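PDB 4DKW: large terminase protein from Enterobacteria phage P22, which drives viral DNA into empty capsids as an ATP-powered motor and cuts the genome to start and end packaging, represented here by its C-terminal nuclease domain. Local coordinates for residues M2-F8 and F154-D160; T14-F20 and F141-T146; A57-K61 and A73-W77. All coordinates share one frame; numbering follows the deposited sequence.

Starting at the N terminus, residues 2-8 lie beside 154-160 in contact 1, which closes a loop of about 145 residues, most of the domain. Nested inside it is contact 2, where 14-20, just downstream of the first segment, adds a short strand alongside strand 141-144. Contact 3 is nested in turn within contact 2: strand 53-62 leads, after a short connection, into helix 67-78, which packs back on it. Contacts 1 and 2 meet where Phe154 packs on Ile15. Contacts 2 and 3 share the main sheet, strands 141-144 and 53-62 being neighbours, with Phe144 lying against Ala57 and Arg58. Together they join the N-terminal arm, the sheet and its flanking helices.

Contact 1: M2-F8 and F154-D160; sequences MGSGRIF and FRLYHRD
Ile7 and Tyr157 meet twice. Ile7 N donates to Tyr157 O at 2.9 Å, nearly straight at 173°, while CD1 sits over one face of the tyrosine ring, 3.8 Å from its centroid. With CG1 anti to the carbonyl carbon (chi1 -78°), the long branch is sent toward that face. Phe8 touches the same ring at its edge, through CE2, and lays CB 3.4 Å from Phe154 CE1; the Phe8 and Phe154 planes are almost parallel but slid so far apart that they barely overlap. Further along, Arg159 N donates to Gly5 O at 3.1 Å, and Ser4 grips the end of the strand: its N bonds to Arg159 O and its OG to Asp160 O, 2.8 Å away. The Met2-Gly5 type II' turn holds Met2 CA over the His158 imidazole, whose ND1 donates to Leu156 O, which lies in the ring plane 2.7 Å away, fixing the ring's rotation. A water accepts from Phe8 N and donates to Phe154 O. In this weakly bonded antiparallel pair, strand 158-159 follows helix 148-156 and strand 5-6 the N terminus; helix 125-137 backs the aromatic cluster through Ile129 and Met136, and Glu126 takes the Arg159 guanidinium.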
loop_
_atom_site.group_PDB
_atom_site.type_symbol
_atom_site.label_atom_id
_atom_site.label_comp_id
_atom_site.label_asym_id
_atom_site.label_seq_id
_atom_site.Cartn_x
_atom_site.Cartn_y
_atom_site.Cartn_z
ATOM N N MET A 2 2.125 -14.046 -19.051
ATOM C CA MET A 2 2.608 -12.796 -18.459
ATOM C C MET A 2 2.420 -11.651 -19.444
ATOM O O MET A 2 3.125 -10.644 -19.371
ATOM C CB MET A 2 4.080 -12.907 -18.060
ATOM C CG MET A 2 4.287 -13.559 -16.703
ATOM S SD MET A 2 3.763 -12.536 -15.304
ATOM C CE MET A 2 2.228 -13.350 -14.874
ATOM N N GLY A 3 1.468 -11.830 -20.363
ATOM C CA GLY A 3 1.121 -10.838 -21.366
ATOM C C GLY A 3 2.285 -10.386 -22.231
ATOM O O GLY A 3 3.027 -11.208 -22.779
ATOM N N SER A 4 2.439 -9.069 -22.349
ATOM C CA SER A 4 3.567 -8.485 -23.066
ATOM C C SER A 4 4.788 -8.311 -22.148
ATOM O O SER A 4 5.813 -7.763 -22.560
ATOM C CB SER A 4 3.170 -7.149 -23.708
ATOM O OG SER A 4 2.759 -6.212 -22.726
ATOM N N GLY A 5 4.672 -8.771 -20.902
ATOM C CA GLY A 5 5.803 -8.792 -19.992
ATOM C C GLY A 5 5.532 -8.240 -18.605
ATOM O O GLY A 5 4.554 -7.510 -18.380
ATOM N N ARG A 6 6.412 -8.591 -17.671
ATOM C CA ARG A 6 6.280 -8.133 -16.297
ATOM C C ARG A 6 6.502 -6.636 -16.168
ATOM O O ARG A 6 7.306 -6.047 -16.899
ATOM C CB ARG A 6 7.227 -8.891 -15.376
ATOM C CG ARG A 6 6.710 -10.261 -15.005
ATOM C CD ARG A 6 7.667 -10.951 -14.058
ATOM N NE ARG A 6 8.108 -10.022 -13.022
ATOM C CZ ARG A 6 8.944 -10.339 -12.036
ATOM N NH1 ARG A 6 9.437 -11.570 -11.940
ATOM N NH2 ARG A 6 9.284 -9.423 -11.142
ATOM N N ILE A 7 5.770 -6.031 -15.236
ATOM C CA ILE A 7 5.816 -4.601 -15.007
ATOM C C ILE A 7 7.097 -4.215 -14.270
ATOM O O ILE A 7 7.762 -3.248 -14.642
ATOM C CB ILE A 7 4.546 -4.130 -14.253
ATOM C CG1 ILE A 7 3.373 -4.043 -15.235
ATOM C CG2 ILE A 7 4.776 -2.795 -13.596
ATOM C CD1 ILE A 7 2.017 -3.844 -14.601
ATOM N N PHE A 8 7.448 -4.983 -13.242
ATOM C CA PHE A 8 8.691 -4.766 -12.499
ATOM C C PHE A 8 9.727 -5.836 -12.875
ATOM O O PHE A 8 9.782 -6.910 -12.274
ATOM C CB PHE A 8 8.436 -4.772 -10.982
ATOM C CG PHE A 8 7.459 -3.712 -10.513
ATOM C CD1 PHE A 8 7.778 -2.360 -10.600
ATOM C CD2 PHE A 8 6.234 -4.070 -9.962
ATOM C CE1 PHE A 8 6.889 -1.389 -10.173
ATOM C CE2 PHE A 8 5.346 -3.102 -9.525
ATOM C CZ PHE A 8 5.674 -1.760 -9.635
ATOM N N PHE A 154 4.130 -9.040 -6.876
ATOM C CA PHE A 154 5.257 -8.463 -7.605
ATOM C C PHE A 154 5.676 -9.376 -8.755
ATOM O O PHE A 154 5.940 -8.907 -9.872
ATOM C CB PHE A 154 6.400 -8.250 -6.607
ATOM C CG PHE A 154 7.667 -7.690 -7.202
ATOM C CD1 PHE A 154 7.850 -6.319 -7.317
ATOM C CD2 PHE A 154 8.706 -8.537 -7.577
ATOM C CE1 PHE A 154 9.017 -5.808 -7.830
ATOM C CE2 PHE A 154 9.885 -8.024 -8.097
ATOM C CZ PHE A 154 10.040 -6.662 -8.221
ATOM N N ARG A 155 5.705 -10.680 -8.477
ATOM C CA ARG A 155 6.100 -11.697 -9.459
ATOM C C ARG A 155 5.136 -11.860 -10.637
ATOM O O ARG A 155 5.553 -12.213 -11.749
ATOM C CB ARG A 155 6.256 -13.048 -8.775
ATOM C CG ARG A 155 7.484 -13.153 -7.919
ATOM C CD ARG A 155 7.706 -14.575 -7.442
ATOM N NE ARG A 155 6.897 -14.917 -6.281
ATOM C CZ ARG A 155 7.310 -14.815 -5.023
ATOM N NH1 ARG A 155 8.536 -14.392 -4.749
ATOM N NH2 ARG A 155 6.507 -15.174 -4.034
ATOM N N LEU A 156 3.855 -11.599 -10.382
ATOM C CA LEU A 156 2.790 -11.810 -11.358
ATOM C C LEU A 156 2.302 -10.539 -12.076
ATOM O O LEU A 156 1.560 -10.627 -13.043
ATOM C CB LEU A 156 1.601 -12.453 -10.655
ATOM C CG LEU A 156 1.865 -13.815 -10.024
ATOM C CD1 LEU A 156 0.615 -14.295 -9.309
ATOM C CD2 LEU A 156 2.264 -14.796 -11.101
ATOM N N TYR A 157 2.697 -9.370 -11.580
ATOM C CA TYR A 157 2.210 -8.098 -12.104
ATOM C C TYR A 157 2.724 -7.862 -13.532
ATOM O O TYR A 157 3.941 -7.766 -13.759
ATOM C CB TYR A 157 2.683 -6.971 -11.194
ATOM C CG TYR A 157 1.788 -5.751 -11.153
ATOM C CD1 TYR A 157 0.405 -5.873 -11.188
ATOM C CD2 TYR A 157 2.334 -4.477 -11.020
ATOM C CE1 TYR A 157 -0.416 -4.743 -11.119
ATOM C CE2 TYR A 157 1.533 -3.356 -10.943
ATOM C CZ TYR A 157 0.163 -3.488 -10.995
ATOM O OH TYR A 157 -0.629 -2.354 -10.902
ATOM N N HIS A 158 1.801 -7.753 -14.489
ATOM C CA HIS A 158 2.189 -7.681 -15.898
ATOM C C HIS A 158 1.219 -6.852 -16.738
ATOM O O HIS A 158 0.164 -6.433 -16.262
ATOM C CB HIS A 158 2.301 -9.091 -16.479
ATOM C CG HIS A 158 0.990 -9.813 -16.556
ATOM N ND1 HIS A 158 0.397 -10.408 -15.463
ATOM C CD2 HIS A 158 0.146 -10.021 -17.600
ATOM C CE1 HIS A 158 -0.747 -10.962 -15.829
ATOM N NE2 HIS A 158 -0.920 -10.740 -17.122
ATOM N N ARG A 159 1.588 -6.620 -17.994
ATOM C CA ARG A 159 0.720 -5.936 -18.937
ATOM C C ARG A 159 0.133 -6.926 -19.934
ATOM O O ARG A 159 0.745 -7.957 -20.233
ATOM C CB ARG A 159 1.491 -4.851 -19.679
ATOM C CG ARG A 159 1.933 -3.721 -18.782
ATOM C CD ARG A 159 2.791 -2.702 -19.499
ATOM N NE ARG A 159 3.257 -1.701 -18.548
ATOM C CZ ARG A 159 2.530 -0.663 -18.143
ATOM N NH1 ARG A 159 1.306 -0.466 -18.622
ATOM N NH2 ARG A 159 3.031 0.186 -17.256
ATOM N N ASP A 160 -1.054 -6.620 -20.451
ATOM C CA ASP A 160 -1.664 -7.501 -21.435
ATOM C C ASP A 160 -0.995 -7.352 -22.798
ATOM O O ASP A 160 0.022 -6.664 -22.930
ATOM C CB ASP A 160 -3.191 -7.317 -21.522
ATOM C CG ASP A 160 -3.610 -5.915 -21.919
ATOM O OD1 ASP A 160 -2.863 -5.218 -22.642
ATOM O OD2 ASP A 160 -4.724 -5.514 -21.516
HETATM O O HOH W 1 5.717 -7.014 -12.239
#

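Contact 2: T14-F20 and F141-T146; sequences TIKCQPF and FKVFNT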
loop_
_atom_site.group_PDB
_atom_site.type_symbol
_atom_site.label_atom_id
_atom_site.label_comp_id
_atom_site.label_asym_id
_atom_site.label_seq_id
_atom_site.Cartn_x
_atom_site.Cartn_y
_atom_site.Cartn_z
ATOM N N THR A 14 17.021 -7.621 -4.935
ATOM C CA THR A 14 17.486 -6.237 -4.906
ATOM C C THR A 14 16.568 -5.323 -4.086
ATOM O O THR A 14 17.022 -4.325 -3.531
ATOM C CB THR A 14 17.697 -5.658 -6.327
ATOM O OG1 THR A 14 16.444 -5.547 -7.000
ATOM C CG2 THR A 14 18.609 -6.556 -7.137
ATOM N N ILE A 15 15.290 -5.674 -3.975
ATOM C CA ILE A 15 14.369 -4.848 -3.185
ATOM C C ILE A 15 14.007 -5.435 -1.811
ATOM O O ILE A 15 13.336 -4.786 -1.011
ATOM C CB ILE A 15 13.097 -4.447 -3.991
ATOM C CG1 ILE A 15 12.129 -5.615 -4.164
ATOM C CG2 ILE A 15 13.470 -3.901 -5.372
ATOM C CD1 ILE A 15 10.904 -5.235 -4.971
ATOM N N LYS A 16 14.474 -6.647 -1.533
ATOM C CA LYS A 16 14.178 -7.334 -0.276
ATOM C C LYS A 16 15.178 -6.875 0.799
ATOM O O LYS A 16 16.333 -6.619 0.489
ATOM C CB LYS A 16 14.223 -8.857 -0.521
ATOM C CG LYS A 16 13.594 -9.742 0.554
ATOM C CD LYS A 16 13.548 -11.227 0.134
ATOM C CE LYS A 16 12.634 -11.460 -1.077
ATOM N NZ LYS A 16 12.348 -12.902 -1.345
ATOM N N CYS A 17 14.737 -6.732 2.049
ATOM C CA CYS A 17 15.662 -6.415 3.144
ATOM C C CYS A 17 15.280 -7.144 4.424
ATOM O O CYS A 17 14.139 -7.572 4.565
ATOM C CB CYS A 17 15.737 -4.897 3.394
ATOM S SG CYS A 17 14.299 -4.150 4.200
ATOM N N GLN A 18 16.238 -7.282 5.345
ATOM C CA GLN A 18 15.969 -7.800 6.693
ATOM C C GLN A 18 15.162 -6.803 7.512
ATOM O O GLN A 18 15.452 -5.610 7.479
ATOM C CB GLN A 18 17.274 -8.089 7.439
ATOM C CG GLN A 18 18.122 -9.160 6.810
ATOM C CD GLN A 18 17.523 -10.542 6.963
ATOM O OE1 GLN A 18 16.747 -10.800 7.882
ATOM N NE2 GLN A 18 17.890 -11.442 6.071
ATOM N N PRO A 19 14.149 -7.290 8.252
ATOM C CA PRO A 19 13.375 -6.435 9.157
ATOM C C PRO A 19 14.250 -5.780 10.231
ATOM O O PRO A 19 15.261 -6.338 10.648
ATOM C CB PRO A 19 12.403 -7.415 9.815
ATOM C CG PRO A 19 12.276 -8.513 8.850
ATOM C CD PRO A 19 13.624 -8.665 8.215
ATOM N N PHE A 20 13.843 -4.598 10.671
ATOM C CA PHE A 20 14.520 -3.874 11.728
ATOM C C PHE A 20 13.450 -3.077 12.444
ATOM O O PHE A 20 12.313 -2.983 11.961
ATOM C CB PHE A 20 15.604 -2.942 11.153
ATOM C CG PHE A 20 15.097 -1.975 10.092
ATOM C CD1 PHE A 20 14.655 -0.696 10.438
ATOM C CD2 PHE A 20 15.085 -2.342 8.749
ATOM C CE1 PHE A 20 14.193 0.183 9.483
ATOM C CE2 PHE A 20 14.623 -1.461 7.775
ATOM C CZ PHE A 20 14.172 -0.196 8.146
ATOM N N PHE A 141 13.603 1.718 -2.520
ATOM C CA PHE A 141 12.358 1.065 -2.146
ATOM C C PHE A 141 12.701 -0.343 -1.736
ATOM O O PHE A 141 13.176 -1.126 -2.553
ATOM C CB PHE A 141 11.318 1.064 -3.288
ATOM C CG PHE A 141 10.020 0.411 -2.911
ATOM C CD1 PHE A 141 9.025 1.137 -2.269
ATOM C CD2 PHE A 141 9.803 -0.943 -3.163
ATOM C CE1 PHE A 141 7.828 0.528 -1.896
ATOM C CE2 PHE A 141 8.610 -1.556 -2.797
ATOM C CZ PHE A 141 7.623 -0.815 -2.157
ATOM N N LYS A 142 12.464 -0.650 -0.464
ATOM C CA LYS A 142 12.759 -1.960 0.096
ATOM C C LYS A 142 11.493 -2.596 0.669
ATOM O O LYS A 142 10.586 -1.886 1.141
ATOM C CB LYS A 142 13.824 -1.837 1.196
ATOM C CG LYS A 142 15.104 -1.146 0.772
ATOM C CD LYS A 142 15.884 -2.010 -0.202
ATOM C CE LYS A 142 17.138 -1.302 -0.692
ATOM N NZ LYS A 142 17.602 -1.902 -1.971
ATOM N N VAL A 143 11.436 -3.928 0.624
ATOM C CA VAL A 143 10.346 -4.691 1.238
ATOM C C VAL A 143 10.929 -5.677 2.246
ATOM O O VAL A 143 11.846 -6.421 1.911
ATOM C CB VAL A 143 9.532 -5.450 0.160
ATOM C CG1 VAL A 143 8.354 -6.235 0.786
ATOM C CG2 VAL A 143 9.027 -4.471 -0.879
ATOM N N PHE A 144 10.422 -5.672 3.480
ATOM C CA PHE A 144 10.869 -6.633 4.493
ATOM C C PHE A 144 10.648 -8.042 3.959
ATOM O O PHE A 144 9.627 -8.309 3.331
ATOM C CB PHE A 144 10.084 -6.468 5.797
ATOM C CG PHE A 144 10.528 -5.306 6.648
ATOM C CD1 PHE A 144 11.336 -4.299 6.131
ATOM C CD2 PHE A 144 10.132 -5.227 7.977
ATOM C CE1 PHE A 144 11.748 -3.228 6.930
ATOM C CE2 PHE A 144 10.539 -4.176 8.780
ATOM C CZ PHE A 144 11.349 -3.174 8.260
ATOM N N ASN A 145 11.595 -8.943 4.193
ATOM C CA ASN A 145 11.459 -10.312 3.699
ATOM C C ASN A 145 10.298 -11.093 4.333
ATOM O O ASN A 145 9.963 -12.185 3.886
ATOM C CB ASN A 145 12.793 -11.075 3.799
ATOM C CG ASN A 145 13.320 -11.180 5.218
ATOM O OD1 ASN A 145 12.573 -11.438 6.163
ATOM N ND2 ASN A 145 14.627 -11.000 5.371
ATOM N N THR A 146 9.685 -10.514 5.359
ATOM C CA THR A 146 8.537 -11.106 6.029
ATOM C C THR A 146 7.202 -10.683 5.393
ATOM O O THR A 146 6.136 -11.076 5.859
ATOM C CB THR A 146 8.531 -10.725 7.519
ATOM O OG1 THR A 146 8.673 -9.299 7.653
ATOM C CG2 THR A 146 9.670 -11.433 8.259
#
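Pro19 meets the Phe144 ring with a backbone carbon: its CA lies over one face of the ring, 3.7 Å from the centroid and only 15° off the normal, while Pro19 CB touches Phe144 CD2. Other neighbours gather round this phenyl group. Cys17 SG comes obliquely to Phe144 CD1, 3.5 Å away, a sulfur-aromatic contact, and also touches Lys142 CB. Phe20 brings CE2 to Phe144 CE1 at 3.5 Å, with the two ring planes 58° apart, an oblique pair; Phe144 CZ lies over a face of the Phe20 ring. What turns the Phe20 ring back onto its partner is a chi1 of 55°, which places CG between the backbone N and the carbonyl carbon.

Behind these side chains runs a parallel pairing of backbones. Val143 N donates to Ile15 O, Cys17 N to Val143 O, and Asn145 N to Cys17 O at 2.9 Å. Lys142 folds at chi2 so that NZ bonds to Thr14 O, also at 2.9 Å, tying its ammonium to the carbonyl of a weakly bonded helical turn. Asn145 ND2 reaches Gln18 OE1 only weakly, and Asn145 CB packs on Lys16 CG at 3.6 Å.

Cys17 and Phe144 share one face of the sheet, where Trp46 meets both Phe144 and Phe20 edge-to-face. Lys16 and Val143 occupy the other face, against helix 148-156, with Lys16 in a cation-pi contact with Phe151. Strand 141-144 also runs parallel to strand 53-62, the third strand of the antiparallel meander of an RNase H-like fold, so the short strand 16-17 extends that central mixed sheet beyond its classical strands.

Contact 3: A57-K61 and A73-W77; sequences ARVWK and AVKSW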
loop_
_atom_site.group_PDB
_atom_site.type_symbol
_atom_site.label_atom_id
_atom_site.label_comp_id
_atom_site.label_asym_id
_atom_site.label_seq_id
_atom_site.Cartn_x
_atom_site.Cartn_y
_atom_site.Cartn_z
ATOM N N ALA A 57 7.009 -2.322 5.451
ATOM C CA ALA A 57 7.359 -3.019 6.688
ATOM C C ALA A 57 6.316 -4.033 7.184
ATOM O O ALA A 57 6.664 -4.995 7.860
ATOM C CB ALA A 57 7.663 -1.999 7.781
ATOM N N ARG A 58 5.040 -3.806 6.875
ATOM C CA ARG A 58 3.985 -4.719 7.305
ATOM C C ARG A 58 2.990 -4.926 6.173
ATOM O O ARG A 58 2.643 -3.982 5.477
ATOM C CB ARG A 58 3.244 -4.178 8.534
ATOM C CG ARG A 58 4.117 -3.734 9.694
ATOM C CD ARG A 58 4.564 -4.914 10.510
ATOM N NE ARG A 58 5.192 -4.501 11.763
ATOM C CZ ARG A 58 6.501 -4.318 11.924
ATOM N NH1 ARG A 58 7.342 -4.505 10.909
ATOM N NH2 ARG A 58 6.972 -3.947 13.106
ATOM N N VAL A 59 2.546 -6.169 5.994
ATOM C CA VAL A 59 1.563 -6.526 4.974
ATOM C C VAL A 59 0.586 -7.560 5.514
ATOM O O VAL A 59 0.997 -8.557 6.109
ATOM C CB VAL A 59 2.234 -7.107 3.717
ATOM C CG1 VAL A 59 1.223 -7.835 2.863
ATOM C CG2 VAL A 59 2.925 -6.004 2.919
ATOM N N TRP A 60 -0.705 -7.308 5.312
ATOM C CA TRP A 60 -1.746 -8.266 5.650
ATOM C C TRP A 60 -2.727 -8.326 4.486
ATOM O O TRP A 60 -3.201 -7.298 4.006
ATOM C CB TRP A 60 -2.450 -7.868 6.951
ATOM C CG TRP A 60 -3.603 -8.770 7.349
ATOM C CD1 TRP A 60 -3.524 -9.975 7.993
ATOM C CD2 TRP A 60 -5.005 -8.515 7.148
ATOM N NE1 TRP A 60 -4.790 -10.489 8.195
ATOM C CE2 TRP A 60 -5.713 -9.610 7.688
ATOM C CE3 TRP A 60 -5.728 -7.467 6.557
ATOM C CZ2 TRP A 60 -7.105 -9.691 7.651
ATOM C CZ3 TRP A 60 -7.110 -7.548 6.521
ATOM C CH2 TRP A 60 -7.785 -8.654 7.066
ATOM N N LYS A 61 -3.013 -9.534 4.019
ATOM C CA LYS A 61 -3.892 -9.726 2.873
ATOM C C LYS A 61 -4.844 -10.883 3.143
ATOM O O LYS A 61 -4.404 -11.974 3.519
ATOM C CB LYS A 61 -3.050 -10.021 1.634
ATOM C CG LYS A 61 -3.845 -10.300 0.375
ATOM C CD LYS A 61 -2.910 -10.525 -0.805
ATOM C CE LYS A 61 -3.694 -10.874 -2.059
ATOM N NZ LYS A 61 -2.812 -10.893 -3.245
ATOM N N ALA A 73 -6.725 -8.140 13.207
ATOM C CA ALA A 73 -5.540 -8.782 12.645
ATOM C C ALA A 73 -4.306 -7.877 12.567
ATOM O O ALA A 73 -3.179 -8.381 12.537
ATOM C CB ALA A 73 -5.848 -9.366 11.271
ATOM N N VAL A 74 -4.501 -6.558 12.520
ATOM C CA VAL A 74 -3.369 -5.650 12.290
ATOM C C VAL A 74 -3.220 -4.521 13.307
ATOM O O VAL A 74 -2.272 -3.741 13.211
ATOM C CB VAL A 74 -3.407 -4.998 10.877
ATOM C CG1 VAL A 74 -3.561 -6.059 9.792
ATOM C CG2 VAL A 74 -4.512 -3.969 10.788
ATOM N N LYS A 75 -4.134 -4.419 14.271
ATOM C CA LYS A 75 -4.134 -3.261 15.177
ATOM C C LYS A 75 -2.847 -3.087 15.976
ATOM O O LYS A 75 -2.527 -1.971 16.386
ATOM C CB LYS A 75 -5.333 -3.266 16.133
ATOM C CG LYS A 75 -5.403 -4.447 17.080
ATOM C CD LYS A 75 -6.693 -4.393 17.877
ATOM C CE LYS A 75 -6.837 -5.592 18.794
ATOM N NZ LYS A 75 -5.740 -5.631 19.796
ATOM N N SER A 76 -2.116 -4.180 16.188
ATOM C CA SER A 76 -0.855 -4.122 16.927
ATOM C C SER A 76 0.140 -3.171 16.268
ATOM O O SER A 76 0.868 -2.454 16.961
ATOM C CB SER A 76 -0.236 -5.518 17.111
ATOM O OG SER A 76 -0.029 -6.174 15.871
ATOM N N TRP A 77 0.162 -3.157 14.934
ATOM C CA TRP A 77 1.014 -2.220 14.198
ATOM C C TRP A 77 0.264 -1.048 13.540
ATOM O O TRP A 77 0.852 0.017 13.295
ATOM C CB TRP A 77 1.944 -2.939 13.189
ATOM C CG TRP A 77 1.310 -3.970 12.279
ATOM C CD1 TRP A 77 1.176 -5.311 12.524
ATOM C CD2 TRP A 77 0.762 -3.750 10.965
ATOM N NE1 TRP A 77 0.568 -5.931 11.455
ATOM C CE2 TRP A 77 0.307 -5.000 10.487
ATOM C CE3 TRP A 77 0.606 -2.623 10.150
ATOM C CZ2 TRP A 77 -0.287 -5.147 9.231
ATOM C CZ3 TRP A 77 0.014 -2.776 8.903
ATOM C CH2 TRP A 77 -0.429 -4.024 8.460
#
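Trp77 offers one face of its indole to Arg58, whose CB sits 3.3 Å from the centroid of the six-membered ring and almost on its normal. Against the opposite face lies Val74 O from its own helix, and at the edge, near the ring plane, CZ2 meets Trp60 CB at 4.2 Å. The Trp60 indole in turn has Ala73 CB over one face, closest to NE1 at 3.4 Å. Val74 CG1 comes obliquely to the root of the Trp60 side chain, 3.5 Å from its CB.

Strand 53-62 is the last of three antiparallel strands that open the RNase H-like fold. Helix 67-78 carries the chain on to strand 82-84, which runs parallel to 53-62 with strands 40-48 and 27-33 between them: a beta-alpha-beta crossover. The helix runs back almost antiparallel to the strand, their short axes at 168° and 9.7 Å apart at closest approach. No hydrogen bond joins the two segments, which meet through side-chain packing.

Trp77 CG lies between its backbone N and carbonyl carbon (chi1 48°), which swings the indole across toward the strand. Arg58 bends at chi2, sliding its chain along the ring in the opposite direction, and its NH1 donates to Ala57 O at 3.2 Å from above the carbonyl plane. Ala57 and Arg58 form a classic beta bulge facing Gln44, whose side chain also bonds to Trp77 O.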